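Local structure of 3-hydroxyacyl-thioester dehydratase X (Mycobacterium tuberculosis, 4OOB) at residues I204-F208 with E234-W239; T11-L17 with A86-R92; N23-Y27 with V39-Y43. The protein catalyses the reversible hydration of trans-2-enoyl-CoA to (3R)-3-hydroxyacyl-CoA over a broad range of chain lengths, with a preference for C8 to C12 substrates. Residues are numbered along the deposited sequence.

Contact 1: I204-F208 with E234-W239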
loop_
_atom_site.group_PDB
_atom_site.type_symbol
_atom_site.label_atom_id
_atom_site.label_comp_id
_atom_site.label_asym_id
_atom_site.label_seq_id
_atom_site.Cartn_x
_atom_site.Cartn_y
_atom_site.Cartn_z
ATOM N N ILE A 204 -14.757 -6.142 7.123
ATOM C CA ILE A 204 -15.215 -5.925 5.697
ATOM C C ILE A 204 -14.705 -6.967 4.665
ATOM O O ILE A 204 -15.447 -7.419 3.783
ATOM C CB ILE A 204 -14.948 -4.436 5.279
ATOM C CG1 ILE A 204 -16.249 -3.690 5.235
ATOM C CG2 ILE A 204 -14.268 -4.202 3.933
ATOM C CD1 ILE A 204 -16.824 -3.455 6.608
ATOM N N GLU A 205 -13.440 -7.350 4.798
ATOM C CA GLU A 205 -12.800 -8.334 3.931
ATOM C C GLU A 205 -13.491 -9.710 3.922
ATOM O O GLU A 205 -13.366 -10.446 2.945
ATOM C CB GLU A 205 -11.336 -8.544 4.365
ATOM C CG GLU A 205 -11.169 -9.249 5.724
ATOM C CD GLU A 205 -9.725 -9.691 6.015
ATOM O OE1 GLU A 205 -8.918 -9.792 5.060
ATOM O OE2 GLU A 205 -9.404 -9.933 7.191
ATOM N N ALA A 206 -14.188 -10.057 5.002
ATOM C CA ALA A 206 -14.891 -11.331 5.067
ATOM C C ALA A 206 -15.950 -11.461 3.948
ATOM O O ALA A 206 -16.244 -12.563 3.508
ATOM C CB ALA A 206 -15.570 -11.519 6.427
ATOM N N ARG A 207 -16.500 -10.331 3.525
ATOM C CA ARG A 207 -17.564 -10.298 2.561
ATOM C C ARG A 207 -17.078 -10.086 1.122
ATOM O O ARG A 207 -17.884 -10.097 0.190
ATOM C CB ARG A 207 -18.587 -9.220 2.980
ATOM C CG ARG A 207 -19.456 -9.677 4.155
ATOM C CD ARG A 207 -20.471 -8.640 4.601
ATOM N NE ARG A 207 -19.907 -7.764 5.638
ATOM C CZ ARG A 207 -19.752 -6.437 5.542
ATOM N NH1 ARG A 207 -20.135 -5.761 4.463
ATOM N NH2 ARG A 207 -19.211 -5.763 6.546
ATOM N N PHE A 208 -15.777 -9.893 0.913
ATOM C CA PHE A 208 -15.278 -9.652 -0.468
ATOM C C PHE A 208 -15.527 -10.853 -1.351
ATOM O O PHE A 208 -15.396 -11.980 -0.889
ATOM C CB PHE A 208 -13.768 -9.341 -0.506
ATOM C CG PHE A 208 -13.393 -8.030 0.150
ATOM C CD1 PHE A 208 -14.368 -7.135 0.588
ATOM C CD2 PHE A 208 -12.065 -7.690 0.314
ATOM C CE1 PHE A 208 -14.020 -5.955 1.174
ATOM C CE2 PHE A 208 -11.713 -6.498 0.897
ATOM C CZ PHE A 208 -12.689 -5.638 1.324
ATOM N N GLU A 234 -21.363 0.786 2.296
ATOM C CA GLU A 234 -21.547 -0.473 1.587
ATOM C C GLU A 234 -22.631 -0.292 0.568
ATOM O O GLU A 234 -23.589 0.428 0.809
ATOM C CB GLU A 234 -21.946 -1.596 2.519
ATOM C CG GLU A 234 -22.185 -2.885 1.762
ATOM C CD GLU A 234 -21.931 -4.106 2.606
ATOM O OE1 GLU A 234 -20.933 -4.101 3.386
ATOM O OE2 GLU A 234 -22.723 -5.070 2.470
ATOM N N GLY A 235 -22.461 -0.943 -0.573
ATOM C CA GLY A 235 -23.360 -0.778 -1.696
ATOM C C GLY A 235 -23.473 -2.078 -2.451
ATOM O O GLY A 235 -22.844 -3.073 -2.090
ATOM N N ASP A 236 -24.298 -2.052 -3.492
ATOM C CA ASP A 236 -24.511 -3.182 -4.383
ATOM C C ASP A 236 -23.186 -3.511 -5.046
ATOM O O ASP A 236 -22.736 -4.656 -4.987
ATOM C CB ASP A 236 -25.587 -2.858 -5.445
ATOM N N GLY A 237 -22.544 -2.499 -5.631
ATOM C CA GLY A 237 -21.208 -2.657 -6.242
ATOM C C GLY A 237 -20.064 -3.100 -5.336
ATOM O O GLY A 237 -19.145 -3.811 -5.800
ATOM N N GLY A 238 -20.120 -2.703 -4.056
ATOM C CA GLY A 238 -19.071 -3.032 -3.084
ATOM C C GLY A 238 -18.908 -1.969 -2.000
ATOM O O GLY A 238 -19.854 -1.675 -1.270
ATOM N N TRP A 239 -17.725 -1.373 -1.891
ATOM C CA TRP A 239 -17.447 -0.525 -0.751
ATOM C C TRP A 239 -16.694 0.717 -1.138
ATOM O O TRP A 239 -15.780 0.668 -1.962
ATOM C CB TRP A 239 -16.624 -1.290 0.272
ATOM C CG TRP A 239 -17.333 -2.398 0.974
ATOM C CD1 TRP A 239 -17.936 -2.330 2.196
ATOM C CD2 TRP A 239 -17.463 -3.763 0.540
ATOM N NE1 TRP A 239 -18.455 -3.559 2.535
ATOM C CE2 TRP A 239 -18.165 -4.457 1.544
ATOM C CE3 TRP A 239 -17.076 -4.455 -0.605
ATOM C CZ2 TRP A 239 -18.484 -5.810 1.437
ATOM C CZ3 TRP A 239 -17.399 -5.793 -0.718
ATOM C CH2 TRP A 239 -18.086 -6.459 0.301
#
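A surface contact centred on one tryptophan joins a short 3-10 turn, in the loop between helix 193-199 and strand 212-218, to the hairpin connecting strands 226-234 and 238-244 in the C-terminal, MaoC-like part of the hotdog sheet. The CA-to-CB bond of Trp239 points toward residues 204-208, and the indole packs against them. Ile204 CG2 and Phe208 CD1 lie over one face of the indole, Phe208 CD1 being 3.6 Å from Trp239 CZ3; Ile204 CG1 packs by the five-membered ring, 3.7 Å from Trp239 CD1. The Phe208 pair is edge-to-face, the phenyl edge directed at the indole face, with centroids 5.0 Å apart and planes at 60°. Val257 of the adjacent strand 251-259 touches the side chains of both. At the exposed side of the indole, Arg207 forms a salt bridge with Glu234, but the modelled 2.1 Å between Arg207 NH1 and Glu234 OE1 is too short, so the exact positions are uncertain. Glu234 OE1 also accepts a weak hydrogen bond from Trp239 NE1, at 2.7 Å. The hairpin that presents Trp239 is tied by Gly235 N to Gly238 O at 2.8 Å. Tryptophan thus suits this boundary position: its broad carbon surface is buried against Ile204 and Phe208, while its NH is turned to the carboxylate of Glu234, which probably also balances the charge of Arg207.

Contact 2: T11-L17 with A86-R92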
loop_
_atom_site.group_PDB
_atom_site.type_symbol
_atom_site.label_atom_id
_atom_site.label_comp_id
_atom_site.label_asym_id
_atom_site.label_seq_id
_atom_site.Cartn_x
_atom_site.Cartn_y
_atom_site.Cartn_z
ATOM N N THR A 11 12.096 -4.554 -17.005
ATOM C CA THR A 11 11.402 -5.800 -16.513
ATOM C C THR A 11 12.243 -6.664 -15.553
ATOM O O THR A 11 13.376 -6.952 -15.838
ATOM C CB THR A 11 10.888 -6.654 -17.704
ATOM O OG1 THR A 11 9.773 -5.970 -18.294
ATOM C CG2 THR A 11 10.416 -8.042 -17.262
ATOM N N VAL A 12 11.675 -7.054 -14.405
ATOM C CA VAL A 12 12.271 -8.089 -13.531
ATOM C C VAL A 12 11.350 -9.301 -13.473
ATOM O O VAL A 12 10.138 -9.166 -13.509
ATOM C CB VAL A 12 12.517 -7.580 -12.091
ATOM C CG1 VAL A 12 12.013 -8.556 -11.030
ATOM C CG2 VAL A 12 13.995 -7.250 -11.861
ATOM N N THR A 13 11.940 -10.479 -13.313
ATOM C CA THR A 13 11.230 -11.741 -13.444
ATOM C C THR A 13 11.643 -12.653 -12.300
ATOM O O THR A 13 12.833 -12.780 -12.011
ATOM C CB THR A 13 11.576 -12.349 -14.800
ATOM O OG1 THR A 13 10.553 -12.007 -15.728
ATOM C CG2 THR A 13 11.717 -13.821 -14.712
ATOM N N VAL A 14 10.682 -13.252 -11.619
ATOM C CA VAL A 14 11.018 -14.213 -10.570
ATOM C C VAL A 14 10.203 -15.465 -10.807
ATOM O O VAL A 14 8.988 -15.447 -10.720
ATOM C CB VAL A 14 10.750 -13.695 -9.138
ATOM C CG1 VAL A 14 11.254 -14.717 -8.112
ATOM C CG2 VAL A 14 11.343 -12.295 -8.931
ATOM N N GLU A 15 10.916 -16.544 -11.113
ATOM C CA GLU A 15 10.335 -17.800 -11.583
ATOM C C GLU A 15 9.329 -18.391 -10.649
ATOM O O GLU A 15 8.223 -18.731 -11.045
ATOM C CB GLU A 15 11.438 -18.852 -11.790
ATOM C CG GLU A 15 12.046 -18.804 -13.168
ATOM C CD GLU A 15 11.018 -19.167 -14.205
ATOM O OE1 GLU A 15 10.643 -18.280 -15.008
ATOM O OE2 GLU A 15 10.567 -20.334 -14.171
ATOM N N GLU A 16 9.751 -18.599 -9.422
ATOM C CA GLU A 16 8.920 -19.321 -8.486
ATOM C C GLU A 16 9.309 -18.799 -7.140
ATOM O O GLU A 16 10.448 -18.973 -6.698
ATOM C CB GLU A 16 9.124 -20.845 -8.579
ATOM C CG GLU A 16 8.412 -21.630 -7.477
ATOM C CD GLU A 16 8.013 -23.043 -7.882
ATOM O OE1 GLU A 16 7.353 -23.186 -8.930
ATOM O OE2 GLU A 16 8.324 -24.015 -7.137
ATOM N N LEU A 17 8.364 -18.108 -6.521
ATOM C CA LEU A 17 8.572 -17.472 -5.247
ATOM C C LEU A 17 7.662 -18.209 -4.269
ATOM O O LEU A 17 6.425 -18.238 -4.465
ATOM C CB LEU A 17 8.222 -15.980 -5.353
ATOM C CG LEU A 17 8.692 -15.083 -4.222
ATOM C CD1 LEU A 17 10.202 -14.929 -4.291
ATOM C CD2 LEU A 17 8.002 -13.745 -4.289
ATOM N N ALA A 86 3.054 -21.350 -4.639
ATOM C CA ALA A 86 4.289 -20.646 -4.988
ATOM C C ALA A 86 3.875 -19.717 -6.147
ATOM O O ALA A 86 2.887 -20.035 -6.840
ATOM C CB ALA A 86 5.359 -21.642 -5.417
ATOM N N VAL A 87 4.563 -18.584 -6.361
ATOM C CA VAL A 87 4.099 -17.605 -7.385
ATOM C C VAL A 87 5.119 -17.153 -8.417
ATOM O O VAL A 87 6.289 -17.014 -8.109
ATOM C CB VAL A 87 3.471 -16.328 -6.752
ATOM C CG1 VAL A 87 2.215 -16.657 -5.996
ATOM C CG2 VAL A 87 4.446 -15.567 -5.886
ATOM N N GLY A 88 4.668 -16.935 -9.651
ATOM C CA GLY A 88 5.513 -16.298 -10.670
ATOM C C GLY A 88 5.345 -14.802 -10.477
ATOM O O GLY A 88 4.257 -14.328 -10.207
ATOM N N VAL A 89 6.418 -14.049 -10.593
ATOM C CA VAL A 89 6.355 -12.605 -10.434
ATOM C C VAL A 89 7.027 -11.926 -11.617
ATOM O O VAL A 89 8.143 -12.232 -11.984
ATOM C CB VAL A 89 7.047 -12.178 -9.117
ATOM C CG1 VAL A 89 6.988 -10.681 -8.913
ATOM C CG2 VAL A 89 6.406 -12.864 -7.937
ATOM N N ARG A 90 6.339 -10.973 -12.209
ATOM C CA ARG A 90 6.948 -10.105 -13.193
ATOM C C ARG A 90 6.594 -8.670 -12.836
ATOM O O ARG A 90 5.446 -8.395 -12.587
ATOM C CB ARG A 90 6.443 -10.424 -14.603
ATOM C CG ARG A 90 7.225 -9.717 -15.727
ATOM C CD ARG A 90 6.488 -9.793 -17.071
ATOM N NE ARG A 90 5.456 -10.799 -16.884
ATOM C CZ ARG A 90 4.138 -10.643 -17.032
ATOM N NH1 ARG A 90 3.604 -9.515 -17.567
ATOM N NH2 ARG A 90 3.364 -11.695 -16.688
ATOM N N VAL A 91 7.579 -7.775 -12.887
ATOM C CA VAL A 91 7.410 -6.350 -12.543
ATOM C C VAL A 91 7.902 -5.458 -13.662
ATOM O O VAL A 91 8.942 -5.737 -14.268
ATOM C CB VAL A 91 8.292 -5.945 -11.350
ATOM C CG1 VAL A 91 8.046 -4.480 -10.971
ATOM C CG2 VAL A 91 8.086 -6.870 -10.163
ATOM N N ARG A 92 7.218 -4.353 -13.921
ATOM C CA ARG A 92 7.829 -3.321 -14.749
ATOM C C ARG A 92 7.480 -1.908 -14.337
ATOM O O ARG A 92 6.462 -1.665 -13.661
ATOM C CB ARG A 92 7.576 -3.578 -16.235
ATOM C CG ARG A 92 6.128 -3.487 -16.659
ATOM C CD ARG A 92 5.797 -2.224 -17.452
ATOM N NE ARG A 92 5.431 -2.563 -18.816
ATOM C CZ ARG A 92 5.361 -1.735 -19.859
ATOM N NH1 ARG A 92 5.626 -0.431 -19.769
ATOM N NH2 ARG A 92 5.012 -2.257 -21.029
#
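This antiparallel beta pairing adds the N-terminal edge strand to the hotdog sheet, where strand 12-18 lies beside strand 86-99. Val12-Val91, Val14-Val89 and Leu17-Val87 are hydrogen-bonded pairs, and the shift of one residue between the last two is a beta bulge that accommodates the corner at Glu15. Side chains divide by face. Val12, Val14, Leu17, Val87, Val89 and Val91 share one face, on which Val12, Val14, Leu17 and Val91 meet helix 43-57 through Ser54, Ser51, Leu47 and Leu55. Beta-branched valine suits extended backbone and gives this face a compact apolar surface. Val14, Val89 and Val91 adopt t rotamers, and Val14 CB meets Val89 CB at 4.0 Å; Val87 is m, bringing its CG2 within 3.8 Å of Leu17 CB. Val12, its chi1 of 133° outside the t well of these neighbours, makes the loosest valine pairing, its CG1 being 4.4 Å from Val91 CG2. Thr13 and Arg90 occupy the other, exposed face, where polar ends can meet solvent; Arg90 starts with two t angles, its aliphatic part passing Thr11 with CG 3.9 Å from Thr11 CG2. Arg92 leads away from the pairing to a salt bridge with Glu94. Within the bulge, Glu16 lays its methylene against alanine, CG being 3.7 Å from Ala86 CB. The longer leucine, with chi1 t and chi2 p, spans two valines and places Leu17 CD2 4.1 Å from Val89 CG2.

Contact 3: N23-Y27 with V39-Y43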
loop_
_atom_site.group_PDB
_atom_site.type_symbol
_atom_site.label_atom_id
_atom_site.label_comp_id
_atom_site.label_asym_id
_atom_site.label_seq_id
_atom_site.Cartn_x
_atom_site.Cartn_y
_atom_site.Cartn_z
ATOM N N ASN A 23 5.040 -15.588 7.692
ATOM C CA ASN A 23 5.112 -14.199 7.299
ATOM C C ASN A 23 3.699 -13.682 7.016
ATOM O O ASN A 23 3.348 -12.595 7.422
ATOM C CB ASN A 23 5.988 -14.068 6.073
ATOM C CG ASN A 23 6.244 -12.644 5.743
ATOM O OD1 ASN A 23 5.764 -12.119 4.745
ATOM N ND2 ASN A 23 6.932 -11.984 6.620
ATOM N N VAL A 24 2.880 -14.500 6.358
ATOM C CA VAL A 24 1.478 -14.172 6.164
ATOM C C VAL A 24 0.799 -13.954 7.537
ATOM O O VAL A 24 0.138 -12.938 7.739
ATOM C CB VAL A 24 0.683 -15.241 5.363
ATOM C CG1 VAL A 24 -0.750 -14.746 5.094
ATOM C CG2 VAL A 24 1.387 -15.611 4.067
ATOM N N ALA A 25 0.994 -14.895 8.458
ATOM C CA ALA A 25 0.376 -14.822 9.799
ATOM C C ALA A 25 0.803 -13.560 10.492
ATOM O O ALA A 25 0.008 -12.889 11.101
ATOM C CB ALA A 25 0.758 -16.035 10.661
ATOM N N ALA A 26 2.085 -13.250 10.386
ATOM C CA ALA A 26 2.636 -12.106 11.096
ATOM C C ALA A 26 2.063 -10.836 10.516
ATOM O O ALA A 26 1.804 -9.912 11.267
ATOM C CB ALA A 26 4.161 -12.092 11.021
ATOM N N TYR A 27 1.903 -10.815 9.185
ATOM C CA TYR A 27 1.311 -9.696 8.420
ATOM C C TYR A 27 -0.151 -9.523 8.758
ATOM O O TYR A 27 -0.615 -8.413 9.025
ATOM C CB TYR A 27 1.472 -9.927 6.883
ATOM C CG TYR A 27 0.771 -8.916 5.942
ATOM C CD1 TYR A 27 -0.596 -9.030 5.609
ATOM C CD2 TYR A 27 1.481 -7.867 5.351
ATOM C CE1 TYR A 27 -1.213 -8.135 4.727
ATOM C CE2 TYR A 27 0.880 -6.979 4.475
ATOM C CZ TYR A 27 -0.471 -7.097 4.171
ATOM O OH TYR A 27 -1.052 -6.194 3.291
ATOM N N VAL A 39 -4.203 -15.756 1.239
ATOM C CA VAL A 39 -3.524 -14.543 1.684
ATOM C C VAL A 39 -4.513 -13.393 1.591
ATOM O O VAL A 39 -5.371 -13.379 0.702
ATOM C CB VAL A 39 -2.263 -14.221 0.861
ATOM C CG1 VAL A 39 -1.279 -15.393 0.951
ATOM C CG2 VAL A 39 -2.614 -13.892 -0.576
ATOM N N PRO A 40 -4.390 -12.430 2.509
ATOM C CA PRO A 40 -5.137 -11.190 2.396
ATOM C C PRO A 40 -4.920 -10.468 1.066
ATOM O O PRO A 40 -3.847 -10.476 0.514
ATOM C CB PRO A 40 -4.562 -10.333 3.524
ATOM C CG PRO A 40 -3.935 -11.308 4.486
ATOM C CD PRO A 40 -3.404 -12.393 3.600
ATOM N N LEU A 41 -5.963 -9.806 0.593
ATOM C CA LEU A 41 -5.966 -9.156 -0.722
ATOM C C LEU A 41 -4.738 -8.303 -0.979
ATOM O O LEU A 41 -4.207 -8.337 -2.059
ATOM C CB LEU A 41 -7.250 -8.318 -0.858
ATOM C CG LEU A 41 -7.397 -7.445 -2.088
ATOM C CD1 LEU A 41 -7.475 -8.249 -3.379
ATOM C CD2 LEU A 41 -8.617 -6.527 -1.938
ATOM N N THR A 42 -4.298 -7.534 0.025
ATOM C CA THR A 42 -3.127 -6.627 -0.102
ATOM C C THR A 42 -1.733 -7.284 0.148
ATOM O O THR A 42 -0.708 -6.639 -0.025
ATOM C CB THR A 42 -3.277 -5.426 0.891
ATOM O OG1 THR A 42 -3.503 -5.910 2.232
ATOM C CG2 THR A 42 -4.424 -4.546 0.464
ATOM N N TYR A 43 -1.707 -8.559 0.569
ATOM C CA TYR A 43 -0.473 -9.160 1.041
ATOM C C TYR A 43 0.600 -9.292 -0.064
ATOM O O TYR A 43 1.788 -9.175 0.219
ATOM C CB TYR A 43 -0.727 -10.517 1.738
ATOM C CG TYR A 43 0.571 -11.251 1.979
ATOM C CD1 TYR A 43 1.370 -10.893 3.033
ATOM C CD2 TYR A 43 1.021 -12.250 1.122
ATOM C CE1 TYR A 43 2.578 -11.498 3.241
ATOM C CE2 TYR A 43 2.228 -12.872 1.335
ATOM C CZ TYR A 43 3.010 -12.464 2.390
ATOM O OH TYR A 43 4.242 -13.021 2.679
#
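Two side-chain hydrogen bonds, each 2.7 Å long, tie the helix to the loop: Tyr43 OH donates to Asn23 OD1, and Tyr27 OH pairs with Thr42 OG1. Each bond gives a buried tyrosine hydroxyl a polar partner at the far end of its ring, so the apolar body of the ring can be enclosed. Between the bonds the tyrosines pack edge-to-face, the edge of Tyr43 against the face of Tyr27, with centroids 5.1 Å apart and planes at 82°. Tyr43 CB adds a CH-pi contact, 4.2 Å from the Tyr27 ring centroid. The loop is shaped by a type I beta turn from Pro40 to Tyr43, closed by Tyr43 N to Pro40 O at 2.9 Å; Pro40 opens it with a rigid apolar ring that packs on Val24 and Tyr27. The turn leads into helix 43-57, the long helix lying against the hotdog sheet, and so joins helix 21-31 to it. Val24 fills the space alongside: its CG2 sits over the face of Tyr43, 4.2 Å from that ring's centroid, and 4.1 Å from Val39 CG1, while its CG1 is 3.8 Å from Pro40 CD. Pro40 CB also lies 4.2 Å from Tyr27 CE1. Farther out, Tyr27 touches Tyr164 and Val167 of helix 158-167, and Leu41, directed away from helix 21-31, packs on Val212 and Tyr214 of strand 212-218.

Contact 2 closes a long excursion of the chain, and contact 3 is nested inside it: strand 12-18 runs into helix 21-31, and the loop 39-43 follows before the chain returns in strand 86-99. Contact 1 comes later, in the MaoC-like part. Contacts 1 and 2 reach the same antiparallel sheet at well-separated places, their centres 30 Å apart and nearest atoms about 17 Å apart. Contact 3 lies between, its centre 19 Å from that of contact 1 and 18 Å from that of contact 2; it touches contact 1 where Phe208 CE2 meets Leu41 CD2 at 4.2 Å. Packing thereby links the loop between helices 21-31 and 43-57 to the C-terminal half of this double-hotdog chain.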